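PDB 4ONZ: putative glycoside hydrolase from Bacteroides ovatus, which is of unknown function but probably folds as a five-bladed beta-propeller, as in related glycoside-active families. Local coordinates for residues Ile209-Ser214 and Met231-Pro236; Phe164-Asn169 and Leu217-Pro222; Ser181-Leu186 and Ala252-His257. All coordinates share one frame; numbering follows the deposited sequence.

Interaction 1: Ile209-Ser214 and Met231-Pro236; sequences IYAATS and MKIIQP
Ile209 and Ile234 meet through their CG1 branches, and their first torsions place them there. In Ile209, CG1 lies beside the backbone N and anti to the carbonyl carbon (chi1 -59°). In Ile234 it stands between the backbone N and the carbonyl carbon (chi1 59°). The two side chains run alongside each other in the same direction. Ile209 CG1 and Ile234 CG1 are 3.4 Å apart, tighter than normal van der Waals contact. Two backbone hydrogen bonds join the segments. Ile209 N donates to Ile234 O at 3.0 Å. Ile233 N donates to Ile209 O at 2.7 Å. Ile234 N is buried without a polar partner.

Tyr210 and Lys232 also extend side by side. Tyr210 CE1 is 3.5 Å from Lys232 CG, an oblique approach to the ring. Met231 O sits at the ring edge, 3.4 Å from Tyr210 CD1. Water 1 accepts from Ala211 N and donates to Met231 O. Ile233 CD1 reaches Ala211 CB at 4.0 Å.

The loop runs beside Ile209-Ala211. It follows strand 221-222, the outer strand of one probable propeller blade, and leads toward strand 245-255, the first of the next. Ile209 packs on Thr246 and Cys248 of strand 245-255. Tyr210 stacks on Trp204 of strand 200-204, and Ile233 and Ile234 both touch Val296 of strand 296-299.

Interaction 2: Phe164-Asn169 and Leu217-Pro222; sequences FDKAYN and LIDWYP
Tyr168 and Tyr221 form a T-shaped pair. The edge of the Tyr221 ring is directed at the face of Tyr168, with centroids 5.9 Å apart and planes at 88°. Tyr221 CD2 lies over that face, offset toward the rim. Ala167 CB shares the same face and also sits over a face of the Tyr221 ring. This second contact is a CH-pi contact, with Ala167 CB 3.8 Å from the Tyr221 centroid. The methyl group therefore fills the corner between the two rings. The Tyr168 hydroxyl donates to Pro222 O at 2.7 Å (OH to O). That carbonyl oxygen lies at the edge of the Tyr168 ring, near its plane, while the donor is tilted 22° from the carbonyl plane. The bond helps to fix the outer end of the ring.

Pro222 also meets a second ring. Its CG stands over the centre of Phe164, 3.7 Å from the centroid and only 13° off the ring normal. At the edge of Phe164, CD1 is 3.4 Å from Trp220 O. In what is probably a beta-propeller, Phe164-Asn169 follows the outer strand 158-162 of one blade. Leu217-Pro222 leads into strand 221-222, at the edge of the next. The contact would then join successive blades.

Water 3 bridges Ala167 N to Trp220 O. Water 2 makes a similar link from Lys166 N to Asp219 OD1. Further out, the aliphatic chain of Lys166 crosses the end of Tyr221, with Lys166 CD 3.3 Å from Tyr221 OH. Lys166 NZ remains 5.1 Å from Asp219 OD2, too far for a salt bridge. Phe164 also meets Trp204 and touches Leu146 of strand 144-151.

Interaction 3: Ser181-Leu186 and Ala252-His257; sequences SILTKL and AIRTKH
Thr184 and Ile253 form a parallel bridge between strands 181-186 and 252-255, whose axes come within 4.5 Å at an angle of 36°. Thr184 N donates to Ala252 O at 2.8 Å, and Arg254 N donates to Thr184 O, also at 2.8 Å. Ile253 CA adds a CA-H...O contact to Thr184 O. Past the bridge the strands separate, and water 4 spans the gap. It accepts from Leu186 N and donates to Arg254 O.

The Thr184 hydroxyl strengthens the pairing. OG1 stands between the backbone N and the carbonyl carbon (chi1 67°) and donates to Ala252 O at 2.7 Å. Thr184 N and OG1 approach this oxygen from opposite faces of the carbonyl plane. One residue thus grips a buried acceptor with two bonds.

On the other side of the strands, Leu183 crosses Arg254 at about a right angle. Leu183 CD2 lies over one face of the guanidinium, toward its rim, and is 3.8 Å from Arg254 NH2. Leu183 CD1 packs on Ala252 CB at 4.1 Å. The polar end of Arg254 is bound by other residues: NE forms a salt bridge with Asp194, NH1 bonds to Gly290 O and NH2 to Lys195 O. Lys185 CB meets Arg254 CB at 3.9 Å.

Strand 180-187 also pairs antiparallel with 190-193 and 200-204, and 245-255 with 258-266. Each appears to open its own antiparallel group. Neighbouring first strands that run roughly parallel are consistent with adjacent blades of a beta-propeller.

Overall arrangement
All three contacts reach one mixed sheet. Interactions 1 and 2 have centres about 15 Å apart and touch directly, because strands 210-214 and 221-222 are neighbours. Thr213 O is 2.8 Å from Tyr221 N, and Ser214 OG is 2.7 Å from Asp219 O, both probable hydrogen bonds. Interaction 3 lies about 16 Å from interaction 1, centre to centre, without touching it. Its centre is about 22 Å from that of interaction 2, yet Trp220 CZ2 packs on Ile182 CD1 at 4.2 Å. Interaction 3 joins two probable blades through their leading strands. Interaction 2 would tie the first of these to the preceding one, and interaction 1 sets a later loop beside the Ile209-Ala211 end of strand 210-214.

Interaction 1: Ile209-Ser214 and Met231-Pro236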
loop_
_atom_site.group_PDB
_atom_site.type_symbol
_atom_site.label_atom_id
_atom_site.label_comp_id
_atom_site.label_asym_id
_atom_site.label_seq_id
_atom_site.Cartn_x
_atom_site.Cartn_y
_atom_site.Cartn_z
ATOM N N ILE A 209 0.103 7.493 -11.863
ATOM C CA ILE A 209 -0.384 7.983 -10.590
ATOM C C ILE A 209 -1.515 8.958 -10.901
ATOM O O ILE A 209 -1.311 9.973 -11.574
ATOM C CB ILE A 209 0.695 8.704 -9.770
ATOM C CG1 ILE A 209 1.889 7.782 -9.485
ATOM C CG2 ILE A 209 0.101 9.260 -8.473
ATOM C CD1 ILE A 209 1.609 6.609 -8.579
ATOM N N TYR A 210 -2.701 8.617 -10.411
ATOM C CA TYR A 210 -3.893 9.427 -10.534
ATOM C C TYR A 210 -4.269 9.950 -9.156
ATOM O O TYR A 210 -3.564 9.703 -8.172
ATOM C CB TYR A 210 -5.058 8.586 -11.037
ATOM C CG TYR A 210 -4.825 7.851 -12.335
ATOM C CD1 TYR A 210 -4.993 8.489 -13.549
ATOM C CD2 TYR A 210 -4.498 6.502 -12.348
ATOM C CE1 TYR A 210 -4.809 7.821 -14.745
ATOM C CE2 TYR A 210 -4.317 5.824 -13.546
ATOM C CZ TYR A 210 -4.480 6.494 -14.741
ATOM O OH TYR A 210 -4.301 5.839 -15.950
ATOM N N ALA A 211 -5.399 10.648 -9.088
ATOM C CA ALA A 211 -5.909 11.180 -7.843
ATOM C C ALA A 211 -7.421 11.007 -7.760
ATOM O O ALA A 211 -8.095 10.763 -8.769
ATOM C CB ALA A 211 -5.534 12.641 -7.692
ATOM N N ALA A 212 -7.936 11.067 -6.542
ATOM C CA ALA A 212 -9.371 10.996 -6.307
ATOM C C ALA A 212 -9.698 11.741 -5.027
ATOM O O ALA A 212 -8.863 11.823 -4.129
ATOM C CB ALA A 212 -9.840 9.563 -6.213
ATOM N N THR A 213 -10.910 12.295 -4.961
ATOM C CA THR A 213 -11.364 13.011 -3.783
ATOM C C THR A 213 -12.592 12.301 -3.203
ATOM O O THR A 213 -13.221 11.493 -3.885
ATOM C CB THR A 213 -11.695 14.473 -4.123
ATOM O OG1 THR A 213 -12.799 14.512 -5.024
ATOM C CG2 THR A 213 -10.491 15.174 -4.756
ATOM N N SER A 214 -12.925 12.606 -1.953
ATOM C CA SER A 214 -14.082 11.999 -1.290
ATOM C C SER A 214 -14.595 12.837 -0.125
ATOM O O SER A 214 -13.820 13.489 0.564
ATOM C CB SER A 214 -13.695 10.607 -0.758
ATOM O OG SER A 214 -14.771 9.963 -0.075
HETATM N N MSE A 231 -6.915 12.062 -15.064
HETATM C CA MSE A 231 -5.741 12.919 -15.074
HETATM C C MSE A 231 -4.540 12.231 -14.482
HETATM O O MSE A 231 -4.538 11.882 -13.298
HETATM C CB MSE A 231 -6.023 14.169 -14.248
HETATM C CG MSE A 231 -4.804 15.082 -14.295
HETATM SE SE MSE A 231 -5.175 16.753 -13.343
HETATM C CE MSE A 231 -5.053 16.016 -11.534
ATOM N N LYS A 232 -3.493 12.055 -15.289
ATOM C CA LYS A 232 -2.260 11.422 -14.820
ATOM C C LYS A 232 -1.329 12.477 -14.253
ATOM O O LYS A 232 -1.063 13.493 -14.900
ATOM C CB LYS A 232 -1.545 10.691 -15.954
ATOM C CG LYS A 232 -2.336 9.552 -16.552
ATOM C CD LYS A 232 -1.611 8.939 -17.733
ATOM C CE LYS A 232 -2.435 7.801 -18.301
ATOM N NZ LYS A 232 -1.745 7.106 -19.416
ATOM N N ILE A 233 -0.834 12.226 -13.047
ATOM C CA ILE A 233 0.105 13.111 -12.382
ATOM C C ILE A 233 1.527 12.776 -12.826
ATOM O O ILE A 233 2.302 13.672 -13.132
ATOM C CB ILE A 233 -0.052 13.022 -10.862
ATOM C CG1 ILE A 233 -1.481 13.461 -10.502
ATOM C CG2 ILE A 233 0.986 13.898 -10.179
ATOM C CD1 ILE A 233 -1.804 13.399 -9.029
ATOM N N ILE A 234 1.872 11.488 -12.788
ATOM C CA ILE A 234 3.117 10.986 -13.369
ATOM C C ILE A 234 2.827 9.655 -14.042
ATOM O O ILE A 234 1.771 9.043 -13.822
ATOM C CB ILE A 234 4.281 10.806 -12.376
ATOM C CG1 ILE A 234 3.919 9.834 -11.244
ATOM C CG2 ILE A 234 4.720 12.164 -11.844
ATOM C CD1 ILE A 234 5.138 9.317 -10.518
ATOM N N GLN A 235 3.760 9.239 -14.886
ATOM C CA GLN A 235 3.664 7.976 -15.589
ATOM C C GLN A 235 5.071 7.424 -15.792
ATOM O O GLN A 235 6.055 8.078 -15.432
ATOM C CB GLN A 235 2.875 8.130 -16.895
ATOM C CG GLN A 235 3.361 9.224 -17.816
ATOM C CD GLN A 235 2.301 9.598 -18.831
ATOM O OE1 GLN A 235 1.691 10.655 -18.729
ATOM N NE2 GLN A 235 2.030 8.704 -19.774
ATOM N N PRO A 236 5.176 6.203 -16.319
ATOM C CA PRO A 236 6.488 5.581 -16.486
ATOM C C PRO A 236 7.434 6.303 -17.432
ATOM O O PRO A 236 6.994 6.977 -18.367
ATOM C CB PRO A 236 6.142 4.186 -17.003
ATOM C CG PRO A 236 4.799 3.919 -16.425
ATOM C CD PRO A 236 4.088 5.224 -16.496
HETATM O O HOH W 1 -6.657 11.636 -11.584
#

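Interaction 2: Phe164-Asn169 and Leu217-Pro222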
loop_
_atom_site.group_PDB
_atom_site.type_symbol
_atom_site.label_atom_id
_atom_site.label_comp_id
_atom_site.label_asym_id
_atom_site.label_seq_id
_atom_site.Cartn_x
_atom_site.Cartn_y
_atom_site.Cartn_z
ATOM N N PHE A 164 -14.834 3.335 -6.542
ATOM C CA PHE A 164 -15.397 4.105 -7.652
ATOM C C PHE A 164 -16.756 3.595 -8.109
ATOM O O PHE A 164 -17.119 3.763 -9.269
ATOM C CB PHE A 164 -14.418 4.124 -8.846
ATOM C CG PHE A 164 -13.010 4.560 -8.485
ATOM C CD1 PHE A 164 -12.789 5.572 -7.560
ATOM C CD2 PHE A 164 -11.907 4.005 -9.124
ATOM C CE1 PHE A 164 -11.505 5.986 -7.240
ATOM C CE2 PHE A 164 -10.614 4.420 -8.812
ATOM C CZ PHE A 164 -10.413 5.415 -7.873
ATOM N N ASP A 165 -17.511 2.969 -7.210
ATOM C CA ASP A 165 -18.817 2.431 -7.594
ATOM C C ASP A 165 -19.805 3.517 -8.003
ATOM O O ASP A 165 -20.510 3.384 -9.006
ATOM C CB ASP A 165 -19.462 1.635 -6.458
ATOM C CG ASP A 165 -20.724 0.885 -6.918
ATOM O OD1 ASP A 165 -20.630 0.090 -7.876
ATOM O OD2 ASP A 165 -21.805 1.084 -6.325
ATOM N N LYS A 166 -19.842 4.589 -7.224
ATOM C CA LYS A 166 -20.857 5.643 -7.376
ATOM C C LYS A 166 -20.520 6.740 -8.386
ATOM O O LYS A 166 -21.334 7.098 -9.237
ATOM C CB LYS A 166 -21.063 6.273 -5.995
ATOM C CG LYS A 166 -22.210 7.264 -5.828
ATOM C CD LYS A 166 -22.025 8.018 -4.513
ATOM C CE LYS A 166 -23.076 9.093 -4.263
ATOM N NZ LYS A 166 -24.342 8.531 -3.731
ATOM N N ALA A 167 -19.314 7.271 -8.286
ATOM C CA ALA A 167 -18.902 8.428 -9.094
ATOM C C ALA A 167 -19.279 8.401 -10.588
ATOM O O ALA A 167 -19.074 7.410 -11.297
ATOM C CB ALA A 167 -17.408 8.666 -8.934
ATOM N N TYR A 168 -19.848 9.513 -11.038
ATOM C CA TYR A 168 -20.180 9.738 -12.439
ATOM C C TYR A 168 -21.007 8.620 -13.069
ATOM O O TYR A 168 -20.592 8.021 -14.067
ATOM C CB TYR A 168 -18.883 9.931 -13.248
ATOM C CG TYR A 168 -17.805 10.772 -12.565
ATOM C CD1 TYR A 168 -18.050 12.087 -12.181
ATOM C CD2 TYR A 168 -16.529 10.260 -12.351
ATOM C CE1 TYR A 168 -17.065 12.857 -11.574
ATOM C CE2 TYR A 168 -15.536 11.025 -11.743
ATOM C CZ TYR A 168 -15.808 12.320 -11.366
ATOM O OH TYR A 168 -14.831 13.073 -10.769
ATOM N N ASN A 169 -22.170 8.333 -12.483
ATOM C CA ASN A 169 -23.054 7.274 -12.984
ATOM C C ASN A 169 -22.369 5.905 -13.059
ATOM O O ASN A 169 -22.674 5.074 -13.929
ATOM C CB ASN A 169 -23.646 7.659 -14.349
ATOM C CG ASN A 169 -24.730 8.713 -14.238
ATOM O OD1 ASN A 169 -25.700 8.559 -13.495
ATOM N ND2 ASN A 169 -24.591 9.763 -15.010
ATOM N N LEU A 217 -14.638 9.176 2.636
ATOM C CA LEU A 217 -13.600 8.131 2.618
ATOM C C LEU A 217 -14.047 6.780 2.036
ATOM O O LEU A 217 -13.236 5.860 1.933
ATOM C CB LEU A 217 -12.976 7.951 4.012
ATOM C CG LEU A 217 -12.200 9.164 4.552
ATOM C CD1 LEU A 217 -12.047 9.136 6.068
ATOM C CD2 LEU A 217 -10.831 9.279 3.893
ATOM N N ILE A 218 -15.306 6.681 1.608
ATOM C CA ILE A 218 -15.881 5.445 1.075
ATOM C C ILE A 218 -16.140 5.567 -0.429
ATOM O O ILE A 218 -15.757 4.692 -1.214
ATOM C CB ILE A 218 -17.211 5.112 1.792
ATOM C CG1 ILE A 218 -17.031 5.103 3.320
ATOM C CG2 ILE A 218 -17.773 3.783 1.321
ATOM C CD1 ILE A 218 -15.983 4.143 3.827
ATOM N N ASP A 219 -16.815 6.641 -0.824
ATOM C CA ASP A 219 -17.119 6.893 -2.230
ATOM C C ASP A 219 -16.081 7.884 -2.763
ATOM O O ASP A 219 -16.021 9.024 -2.316
ATOM C CB ASP A 219 -18.537 7.448 -2.379
ATOM C CG ASP A 219 -19.592 6.484 -1.868
ATOM O OD1 ASP A 219 -19.675 5.341 -2.377
ATOM O OD2 ASP A 219 -20.345 6.869 -0.955
ATOM N N TRP A 220 -15.262 7.432 -3.707
ATOM C CA TRP A 220 -14.188 8.243 -4.257
ATOM C C TRP A 220 -14.479 8.678 -5.683
ATOM O O TRP A 220 -15.052 7.915 -6.480
ATOM C CB TRP A 220 -12.861 7.476 -4.186
ATOM C CG TRP A 220 -12.374 7.275 -2.782
ATOM C CD1 TRP A 220 -12.703 6.259 -1.945
ATOM C CD2 TRP A 220 -11.502 8.140 -2.042
ATOM N NE1 TRP A 220 -12.067 6.417 -0.739
ATOM C CE2 TRP A 220 -11.325 7.567 -0.773
ATOM C CE3 TRP A 220 -10.844 9.341 -2.340
ATOM C CZ2 TRP A 220 -10.530 8.154 0.212
ATOM C CZ3 TRP A 220 -10.045 9.922 -1.365
ATOM C CH2 TRP A 220 -9.884 9.321 -0.107
ATOM N N TYR A 221 -14.032 9.892 -5.999
ATOM C CA TYR A 221 -14.267 10.543 -7.289
ATOM C C TYR A 221 -12.944 10.795 -8.004
ATOM O O TYR A 221 -12.215 11.707 -7.630
ATOM C CB TYR A 221 -15.030 11.860 -7.058
ATOM C CG TYR A 221 -16.448 11.600 -6.601
ATOM C CD1 TYR A 221 -16.712 11.194 -5.302
ATOM C CD2 TYR A 221 -17.518 11.712 -7.485
ATOM C CE1 TYR A 221 -18.002 10.916 -4.889
ATOM C CE2 TYR A 221 -18.813 11.444 -7.079
ATOM C CZ TYR A 221 -19.049 11.052 -5.777
ATOM O OH TYR A 221 -20.330 10.772 -5.353
ATOM N N PRO A 222 -12.629 9.979 -9.033
ATOM C CA PRO A 222 -11.369 10.153 -9.739
ATOM C C PRO A 222 -11.281 11.542 -10.361
ATOM O O PRO A 222 -12.290 12.074 -10.845
ATOM C CB PRO A 222 -11.405 9.066 -10.805
ATOM C CG PRO A 222 -12.325 8.019 -10.263
ATOM C CD PRO A 222 -13.352 8.770 -9.473
HETATM O O HOH W 2 -18.310 4.404 -4.633
HETATM O O HOH W 3 -17.542 6.609 -6.219
#

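Interaction 3: Ser181-Leu186 and Ala252-His257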
loop_
_atom_site.group_PDB
_atom_site.type_symbol
_atom_site.label_atom_id
_atom_site.label_comp_id
_atom_site.label_asym_id
_atom_site.label_seq_id
_atom_site.Cartn_x
_atom_site.Cartn_y
_atom_site.Cartn_z
ATOM N N SER A 181 -3.476 5.473 -2.085
ATOM C CA SER A 181 -2.684 6.124 -1.029
ATOM C C SER A 181 -3.317 7.422 -0.512
ATOM O O SER A 181 -3.138 8.511 -1.089
ATOM C CB SER A 181 -1.278 6.415 -1.538
ATOM O OG SER A 181 -0.648 5.219 -1.910
ATOM N N ILE A 182 -4.043 7.301 0.592
ATOM C CA ILE A 182 -4.726 8.439 1.194
ATOM C C ILE A 182 -3.695 9.422 1.756
ATOM O O ILE A 182 -2.623 9.005 2.189
ATOM C CB ILE A 182 -5.691 7.976 2.299
ATOM C CG1 ILE A 182 -6.762 7.064 1.702
ATOM C CG2 ILE A 182 -6.338 9.174 2.970
ATOM C CD1 ILE A 182 -7.669 6.428 2.727
ATOM N N LEU A 183 -4.003 10.714 1.683
ATOM C CA LEU A 183 -3.119 11.750 2.221
ATOM C C LEU A 183 -3.185 11.751 3.753
ATOM O O LEU A 183 -4.275 11.723 4.334
ATOM C CB LEU A 183 -3.490 13.138 1.687
ATOM C CG LEU A 183 -2.619 14.300 2.191
ATOM C CD1 LEU A 183 -1.165 14.088 1.811
ATOM C CD2 LEU A 183 -3.126 15.613 1.634
ATOM N N THR A 184 -2.008 11.780 4.382
ATOM C CA THR A 184 -1.871 11.809 5.834
ATOM C C THR A 184 -0.856 12.876 6.257
ATOM O O THR A 184 -0.133 13.448 5.421
ATOM C CB THR A 184 -1.389 10.458 6.412
ATOM O OG1 THR A 184 -0.046 10.199 5.978
ATOM C CG2 THR A 184 -2.303 9.293 5.993
ATOM N N LYS A 185 -0.803 13.124 7.559
ATOM C CA LYS A 185 0.163 14.055 8.140
ATOM C C LYS A 185 0.419 13.630 9.582
ATOM O O LYS A 185 -0.404 12.943 10.175
ATOM C CB LYS A 185 -0.385 15.483 8.148
ATOM C CG LYS A 185 -1.525 15.693 9.137
ATOM C CD LYS A 185 -1.950 17.151 9.225
ATOM C CE LYS A 185 -3.076 17.300 10.236
ATOM N NZ LYS A 185 -3.667 18.665 10.242
ATOM N N LEU A 186 1.552 14.042 10.141
ATOM C CA LEU A 186 1.862 13.748 11.536
ATOM C C LEU A 186 1.163 14.776 12.411
ATOM O O LEU A 186 1.334 15.980 12.217
ATOM C CB LEU A 186 3.366 13.830 11.809
ATOM C CG LEU A 186 3.802 13.595 13.267
ATOM C CD1 LEU A 186 3.526 12.164 13.697
ATOM C CD2 LEU A 186 5.274 13.926 13.482
ATOM N N ALA A 252 0.224 8.773 1.331
ATOM C CA ALA A 252 1.080 9.936 1.108
ATOM C C ALA A 252 1.197 10.690 2.423
ATOM O O ALA A 252 0.322 10.590 3.296
ATOM C CB ALA A 252 0.517 10.830 0.019
ATOM N N ILE A 253 2.265 11.454 2.572
ATOM C CA ILE A 253 2.493 12.140 3.830
ATOM C C ILE A 253 2.953 13.585 3.646
ATOM O O ILE A 253 3.866 13.870 2.868
ATOM C CB ILE A 253 3.474 11.316 4.705
ATOM C CG1 ILE A 253 3.585 11.902 6.113
ATOM C CG2 ILE A 253 4.850 11.193 4.050
ATOM C CD1 ILE A 253 4.437 11.066 7.043
ATOM N N ARG A 254 2.288 14.496 4.354
ATOM C CA ARG A 254 2.674 15.904 4.335
ATOM C C ARG A 254 4.018 16.090 5.050
ATOM O O ARG A 254 4.298 15.411 6.042
ATOM C CB ARG A 254 1.625 16.782 5.009
ATOM C CG ARG A 254 0.338 16.976 4.227
ATOM C CD ARG A 254 -0.385 18.196 4.781
ATOM N NE ARG A 254 -1.708 18.402 4.199
ATOM C CZ ARG A 254 -1.969 19.104 3.096
ATOM N NH1 ARG A 254 -0.997 19.686 2.397
ATOM N NH2 ARG A 254 -3.230 19.226 2.691
ATOM N N THR A 255 4.842 16.998 4.517
ATOM C CA THR A 255 6.153 17.343 5.094
ATOM C C THR A 255 6.329 18.855 4.965
ATOM O O THR A 255 5.504 19.513 4.334
ATOM C CB THR A 255 7.331 16.682 4.336
ATOM O OG1 THR A 255 7.475 17.283 3.039
ATOM C CG2 THR A 255 7.126 15.176 4.187
ATOM N N LYS A 256 7.400 19.398 5.539
ATOM C CA LYS A 256 7.677 20.844 5.448
ATOM C C LYS A 256 7.774 21.336 3.998
ATOM O O LYS A 256 7.423 22.478 3.704
ATOM C CB LYS A 256 8.998 21.209 6.131
ATOM C CG LYS A 256 9.084 20.962 7.625
ATOM C CD LYS A 256 10.413 21.489 8.155
ATOM C CE LYS A 256 10.664 21.075 9.596
ATOM N NZ LYS A 256 9.581 21.516 10.515
ATOM N N HIS A 257 8.256 20.473 3.103
ATOM C CA HIS A 257 8.452 20.845 1.697
ATOM C C HIS A 257 7.250 20.588 0.782
ATOM O O HIS A 257 7.241 21.021 -0.374
ATOM C CB HIS A 257 9.688 20.142 1.155
ATOM C CG HIS A 257 10.921 20.408 1.957
ATOM N ND1 HIS A 257 11.324 19.591 2.993
ATOM C CD2 HIS A 257 11.827 21.411 1.894
ATOM C CE1 HIS A 257 12.431 20.075 3.526
ATOM N NE2 HIS A 257 12.758 21.179 2.877
HETATM O O HOH W 4 3.296 15.726 8.552
#